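Long-range contact in uncharacterized protein (Kutzneria albida DSM 43870, PDB 5M6Q), which probably catalyses acyl transfer from the side-chain amide of protein-bound glutamine to amines, as a microbial transglutaminase that cross-links proteins: residues A[4-18]-A[192-204]. Sequence-based numbering, arbitrary orientation.
Sequences APPLAEDRSYRTWRV and EPRMVVYQSTLRH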
loop_
_atom_site.group_PDB
_atom_site.type_symbol
_atom_site.label_atom_id
_atom_site.label_comp_id
_atom_site.label_asym_id
_atom_site.label_seq_id
_atom_site.Cartn_x
_atom_site.Cartn_y
_atom_site.Cartn_z
ATOM N N ALA A 4 -0.132 -17.380 4.449
ATOM C CA ALA A 4 -0.476 -17.769 5.805
ATOM C C ALA A 4 -1.947 -18.118 5.843
ATOM O O ALA A 4 -2.707 -17.656 5.006
ATOM C CB ALA A 4 -0.171 -16.644 6.788
ATOM N N PRO A 5 -2.361 -18.931 6.820
ATOM C CA PRO A 5 -3.795 -19.191 6.915
ATOM C C PRO A 5 -4.549 -17.947 7.374
ATOM O O PRO A 5 -3.940 -17.004 7.888
ATOM C CB PRO A 5 -3.883 -20.311 7.959
ATOM C CG PRO A 5 -2.673 -20.147 8.784
ATOM C CD PRO A 5 -1.595 -19.658 7.847
ATOM N N PRO A 6 -5.866 -17.933 7.176
ATOM C CA PRO A 6 -6.661 -16.833 7.727
ATOM C C PRO A 6 -6.633 -16.795 9.262
ATOM O O PRO A 6 -6.150 -17.717 9.925
ATOM C CB PRO A 6 -8.075 -17.122 7.211
ATOM C CG PRO A 6 -8.078 -18.573 6.853
ATOM C CD PRO A 6 -6.681 -18.890 6.403
ATOM N N LEU A 7 -7.142 -15.705 9.812
ATOM C CA LEU A 7 -7.250 -15.559 11.250
ATOM C C LEU A 7 -8.400 -16.404 11.777
ATOM O O LEU A 7 -9.392 -16.613 11.083
ATOM C CB LEU A 7 -7.480 -14.103 11.622
ATOM C CG LEU A 7 -6.351 -13.152 11.265
ATOM C CD1 LEU A 7 -6.788 -11.713 11.515
ATOM C CD2 LEU A 7 -5.129 -13.499 12.089
ATOM N N ALA A 8 -8.280 -16.865 13.013
ATOM C CA ALA A 8 -9.415 -17.480 13.689
ATOM C C ALA A 8 -10.562 -16.476 13.778
ATOM O O ALA A 8 -10.349 -15.263 13.707
ATOM C CB ALA A 8 -9.015 -17.966 15.067
ATOM N N GLU A 9 -11.782 -16.980 13.927
ATOM C CA GLU A 9 -12.963 -16.119 13.946
ATOM C C GLU A 9 -12.961 -15.141 15.118
ATOM O O GLU A 9 -13.522 -14.054 15.025
ATOM C CB GLU A 9 -14.238 -16.971 13.970
ATOM C CG GLU A 9 -14.527 -17.683 12.641
ATOM C CD GLU A 9 -15.768 -18.571 12.686
ATOM O OE1 GLU A 9 -16.185 -18.969 13.798
ATOM O OE2 GLU A 9 -16.327 -18.869 11.605
ATOM N N ASP A 10 -12.320 -15.511 16.215
ATOM C CA ASP A 10 -12.266 -14.620 17.374
ATOM C C ASP A 10 -10.922 -13.890 17.520
ATOM O O ASP A 10 -10.536 -13.503 18.622
ATOM C CB ASP A 10 -12.546 -15.413 18.647
ATOM C CG ASP A 10 -11.502 -16.474 18.894
ATOM O OD1 ASP A 10 -10.988 -17.036 17.899
ATOM O OD2 ASP A 10 -11.180 -16.734 20.074
ATOM N N ARG A 11 -10.202 -13.709 16.423
ATOM C CA ARG A 11 -8.888 -13.076 16.504
ATOM C C ARG A 11 -8.838 -11.820 15.674
ATOM O O ARG A 11 -9.272 -11.815 14.526
ATOM C CB ARG A 11 -7.795 -14.037 16.040
ATOM C CG ARG A 11 -7.496 -15.124 17.037
ATOM C CD ARG A 11 -7.206 -14.505 18.388
ATOM N NE ARG A 11 -6.758 -15.498 19.351
ATOM C CZ ARG A 11 -5.539 -15.534 19.870
ATOM N NH1 ARG A 11 -5.223 -16.481 20.749
ATOM N NH2 ARG A 11 -4.647 -14.612 19.523
ATOM N N SER A 12 -8.297 -10.763 16.257
ATOM C CA SER A 12 -8.137 -9.500 15.561
ATOM C C SER A 12 -6.792 -9.435 14.841
ATOM O O SER A 12 -6.616 -8.660 13.893
ATOM C CB SER A 12 -8.240 -8.340 16.545
ATOM O OG SER A 12 -9.526 -8.292 17.110
ATOM N N TYR A 13 -5.834 -10.221 15.314
ATOM C CA TYR A 13 -4.515 -10.226 14.697
ATOM C C TYR A 13 -3.715 -11.455 15.081
ATOM O O TYR A 13 -4.028 -12.126 16.061
ATOM C CB TYR A 13 -3.736 -8.968 15.073
ATOM C CG TYR A 13 -3.334 -8.861 16.525
ATOM C CD1 TYR A 13 -4.216 -8.367 17.481
ATOM C CD2 TYR A 13 -2.055 -9.229 16.940
ATOM C CE1 TYR A 13 -3.843 -8.251 18.817
ATOM C CE2 TYR A 13 -1.671 -9.115 18.273
ATOM C CZ TYR A 13 -2.565 -8.626 19.204
ATOM O OH TYR A 13 -2.173 -8.510 20.520
ATOM N N ARG A 14 -2.695 -11.740 14.277
ATOM C CA ARG A 14 -1.706 -12.767 14.564
ATOM C C ARG A 14 -0.314 -12.150 14.488
ATOM O O ARG A 14 -0.034 -11.352 13.581
ATOM C CB ARG A 14 -1.839 -13.935 13.582
ATOM C CG ARG A 14 -0.811 -15.040 13.770
ATOM C CD ARG A 14 -0.886 -16.059 12.645
ATOM N NE ARG A 14 -2.120 -16.839 12.691
ATOM C CZ ARG A 14 -2.932 -17.056 11.655
ATOM N NH1 ARG A 14 -2.651 -16.574 10.443
ATOM N NH2 ARG A 14 -4.027 -17.781 11.827
ATOM N N THR A 15 0.547 -12.477 15.448
ATOM C CA THR A 15 1.906 -11.945 15.444
ATOM C C THR A 15 2.915 -12.938 14.868
ATOM O O THR A 15 2.799 -14.151 15.048
ATOM C CB THR A 15 2.373 -11.524 16.845
ATOM O OG1 THR A 15 2.338 -12.642 17.724
ATOM C CG2 THR A 15 1.478 -10.443 17.411
ATOM N N TRP A 16 3.904 -12.400 14.161
ATOM C CA TRP A 16 4.906 -13.198 13.467
ATOM C C TRP A 16 6.318 -12.785 13.858
ATOM O O TRP A 16 6.646 -11.601 13.804
ATOM C CB TRP A 16 4.745 -13.048 11.958
ATOM C CG TRP A 16 3.505 -13.663 11.416
ATOM C CD1 TRP A 16 2.243 -13.167 11.499
ATOM C CD2 TRP A 16 3.412 -14.888 10.693
ATOM N NE1 TRP A 16 1.362 -14.001 10.859
ATOM C CE2 TRP A 16 2.055 -15.073 10.367
ATOM C CE3 TRP A 16 4.347 -15.850 10.291
ATOM C CZ2 TRP A 16 1.609 -16.175 9.667
ATOM C CZ3 TRP A 16 3.905 -16.943 9.586
ATOM C CH2 TRP A 16 2.546 -17.102 9.276
ATOM N N ARG A 17 7.144 -13.745 14.267
ATOM C CA ARG A 17 8.579 -13.513 14.277
ATOM C C ARG A 17 8.961 -13.187 12.859
ATOM O O ARG A 17 8.439 -13.797 11.932
ATOM C CB ARG A 17 9.376 -14.735 14.731
ATOM C CG ARG A 17 9.221 -15.113 16.159
ATOM C CD ARG A 17 9.672 -16.541 16.366
ATOM N NE ARG A 17 11.116 -16.689 16.416
ATOM C CZ ARG A 17 11.829 -17.487 15.623
ATOM N NH1 ARG A 17 11.249 -18.222 14.679
ATOM N NH2 ARG A 17 13.140 -17.556 15.782
ATOM N N VAL A 18 9.868 -12.240 12.682
ATOM C CA VAL A 18 10.322 -11.907 11.342
ATOM C C VAL A 18 10.823 -13.156 10.636
ATOM O O VAL A 18 10.413 -13.428 9.510
ATOM C CB VAL A 18 11.396 -10.820 11.370
ATOM C CG1 VAL A 18 11.937 -10.599 9.961
ATOM C CG2 VAL A 18 10.814 -9.517 11.932
ATOM N N GLU A 192 13.808 -2.938 12.562
ATOM C CA GLU A 192 14.752 -3.731 13.336
ATOM C C GLU A 192 15.658 -2.832 14.178
ATOM O O GLU A 192 15.919 -1.691 13.799
ATOM C CB GLU A 192 15.599 -4.621 12.419
ATOM C CG GLU A 192 14.835 -5.766 11.753
ATOM C CD GLU A 192 14.452 -6.893 12.717
ATOM O OE1 GLU A 192 14.367 -6.654 13.944
ATOM O OE2 GLU A 192 14.229 -8.032 12.246
ATOM N N PRO A 193 16.108 -3.326 15.347
ATOM C CA PRO A 193 15.791 -4.647 15.912
ATOM C C PRO A 193 14.413 -4.735 16.597
ATOM O O PRO A 193 13.710 -3.731 16.701
ATOM C CB PRO A 193 16.923 -4.871 16.926
ATOM C CG PRO A 193 17.321 -3.497 17.352
ATOM C CD PRO A 193 17.085 -2.585 16.169
ATOM N N ARG A 194 14.059 -5.947 17.037
ATOM C CA ARG A 194 12.790 -6.277 17.703
ATOM C C ARG A 194 11.550 -5.932 16.880
ATOM O O ARG A 194 10.480 -5.663 17.416
ATOM C CB ARG A 194 12.721 -5.603 19.065
ATOM C CG ARG A 194 13.749 -6.195 20.026
ATOM C CD ARG A 194 13.881 -5.344 21.231
ATOM N NE ARG A 194 14.858 -5.889 22.159
ATOM C CZ ARG A 194 15.110 -5.352 23.344
ATOM N NH1 ARG A 194 14.441 -4.276 23.734
ATOM N NH2 ARG A 194 16.014 -5.892 24.143
ATOM N N MET A 195 11.711 -5.943 15.570
ATOM C CA MET A 195 10.576 -5.846 14.674
ATOM C C MET A 195 9.701 -7.084 14.828
ATOM O O MET A 195 10.215 -8.190 14.957
ATOM C CB MET A 195 11.049 -5.698 13.236
ATOM C CG MET A 195 9.950 -5.816 12.195
ATOM S SD MET A 195 10.621 -5.432 10.560
ATOM C CE MET A 195 9.227 -5.879 9.491
ATOM N N VAL A 196 8.386 -6.877 14.848
ATOM C CA VAL A 196 7.409 -7.959 14.836
ATOM C C VAL A 196 6.459 -7.689 13.693
ATOM O O VAL A 196 5.997 -6.563 13.554
ATOM C CB VAL A 196 6.621 -8.052 16.168
ATOM C CG1 VAL A 196 5.591 -9.174 16.097
ATOM C CG2 VAL A 196 7.574 -8.227 17.344
ATOM N N VAL A 197 6.153 -8.715 12.899
ATOM C CA VAL A 197 5.173 -8.611 11.821
ATOM C C VAL A 197 3.773 -8.933 12.330
ATOM O O VAL A 197 3.587 -9.839 13.156
ATOM C CB VAL A 197 5.591 -9.510 10.634
ATOM C CG1 VAL A 197 4.435 -9.774 9.668
ATOM C CG2 VAL A 197 6.731 -8.849 9.899
ATOM N N TYR A 198 2.793 -8.151 11.881
ATOM C CA TYR A 198 1.405 -8.364 12.278
ATOM C C TYR A 198 0.542 -8.730 11.091
ATOM O O TYR A 198 0.696 -8.189 10.005
ATOM C CB TYR A 198 0.806 -7.109 12.918
ATOM C CG TYR A 198 1.542 -6.592 14.113
ATOM C CD1 TYR A 198 1.904 -7.440 15.166
ATOM C CD2 TYR A 198 1.861 -5.243 14.213
ATOM C CE1 TYR A 198 2.576 -6.947 16.279
ATOM C CE2 TYR A 198 2.526 -4.744 15.316
ATOM C CZ TYR A 198 2.881 -5.599 16.344
ATOM O OH TYR A 198 3.537 -5.080 17.432
ATOM N N GLN A 199 -0.403 -9.618 11.324
ATOM C CA GLN A 199 -1.401 -9.971 10.337
ATOM C C GLN A 199 -2.734 -9.640 10.986
ATOM O O GLN A 199 -3.165 -10.338 11.920
ATOM C CB GLN A 199 -1.292 -11.451 9.951
ATOM C CG GLN A 199 -2.374 -11.938 8.999
ATOM C CD GLN A 199 -2.407 -13.455 8.888
ATOM O OE1 GLN A 199 -1.713 -14.156 9.630
ATOM N NE2 GLN A 199 -3.213 -13.969 7.957
ATOM N N SER A 200 -3.368 -8.561 10.532
ATOM C CA SER A 200 -4.555 -8.038 11.219
ATOM C C SER A 200 -5.819 -8.048 10.383
ATOM O O SER A 200 -5.768 -8.050 9.149
ATOM C CB SER A 200 -4.300 -6.610 11.691
ATOM O OG SER A 200 -3.224 -6.583 12.605
ATOM N N THR A 201 -6.959 -8.051 11.059
ATOM C CA THR A 201 -8.188 -7.683 10.379
ATOM C C THR A 201 -8.079 -6.211 10.010
ATOM O O THR A 201 -7.330 -5.459 10.639
ATOM C CB THR A 201 -9.426 -7.865 11.250
ATOM O OG1 THR A 201 -9.361 -6.922 12.313
ATOM C CG2 THR A 201 -9.523 -9.281 11.821
ATOM N N LEU A 202 -8.851 -5.786 9.013
ATOM C CA LEU A 202 -8.904 -4.379 8.647
ATOM C C LEU A 202 -9.353 -3.514 9.814
ATOM O O LEU A 202 -8.785 -2.456 10.050
ATOM C CB LEU A 202 -9.838 -4.162 7.452
ATOM C CG LEU A 202 -9.962 -2.683 7.074
ATOM C CD1 LEU A 202 -8.616 -2.119 6.628
ATOM C CD2 LEU A 202 -11.042 -2.455 6.016
ATOM N N ARG A 203 -10.361 -3.964 10.561
ATOM C CA ARG A 203 -10.810 -3.196 11.711
ATOM C C ARG A 203 -9.668 -2.979 12.721
ATOM O O ARG A 203 -9.529 -1.907 13.292
ATOM C CB ARG A 203 -11.985 -3.882 12.418
ATOM C CG ARG A 203 -12.550 -3.042 13.554
ATOM C CD ARG A 203 -13.621 -3.759 14.371
ATOM N NE ARG A 203 -14.480 -4.611 13.554
ATOM C CZ ARG A 203 -15.460 -4.172 12.764
ATOM N NH1 ARG A 203 -15.714 -2.871 12.662
ATOM N NH2 ARG A 203 -16.183 -5.042 12.067
ATOM N N HIS A 204 -8.860 -4.000 12.953
ATOM C CA HIS A 204 -7.810 -3.863 13.943
ATOM C C HIS A 204 -6.699 -2.956 13.425
ATOM O O HIS A 204 -6.192 -2.086 14.149
ATOM C CB HIS A 204 -7.248 -5.226 14.323
ATOM C CG HIS A 204 -6.096 -5.144 15.268
ATOM N ND1 HIS A 204 -6.255 -4.868 16.606
ATOM C CD2 HIS A 204 -4.765 -5.264 15.059
ATOM C CE1 HIS A 204 -5.072 -4.833 17.186
ATOM N NE2 HIS A 204 -4.150 -5.074 16.273
HETATM O O HOH W 1 10.241 -10.962 15.297
#
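Glu192 and Met195 flank Val18, the first residue of helix 18-28: Glu192 OE2 approaches Val18 CG2 at 3.7 Å without bonding to it. The same CG2 lies against Met195 CG at 3.8 Å, and one water accepts from Val18 N and donates to Met195 O. From there residues 196-200 pair antiparallel with 13-17, adding that segment as an outermost strand of the antiparallel sheet, by main-chain bonds and side chains alike. Val197 forms a hydrogen-bonded pair with Trp16, its N giving to Trp16 O and its O taking Trp16 N, while Val197 CB meets Trp16 CB at 3.9 Å. Tyr198, on the other face, offers its ring edge to Thr15 CG2. Gln199 and Arg14 make the next hydrogen-bonded pair and run side by side on the Trp16 face. Gln199 runs out extended (chi1 175°), which brings NE2 to donate to Pro5 O (3.1 Å); OE1 takes weak bonds from Arg14 NH1 (2.7 Å, bent to 126°) and Trp16 NE1 (3.3 Å). Arg14 NH1 grips Pro5 O at 2.9 Å, from the face of that carbonyl opposite Gln199 NE2, and NH2 holds Pro6 O; Leu7 CD2 covers one guanidinium face. With an alanine in place of Arg14, Pro6 O would probably lose this donor and Pro5 O would keep only Gln199 NE2 of the two. Ser200 forms a non-hydrogen-bonded pair with Tyr13, its OG bonded to His187. Thr201 N donates to Ser12 O, and Thr201 OG1, at the N-cap, accepts from His204 N (3.0 Å). The His204 ring makes an offset stack with Tyr13, planes 15° apart, Tyr13 CD1 lying over one face. Pro5 O thus takes one donor from each segment, Gln199 OE1 has two weak ones, and the Arg14 cation probably polarises the Pro5 and Pro6 carbonyls.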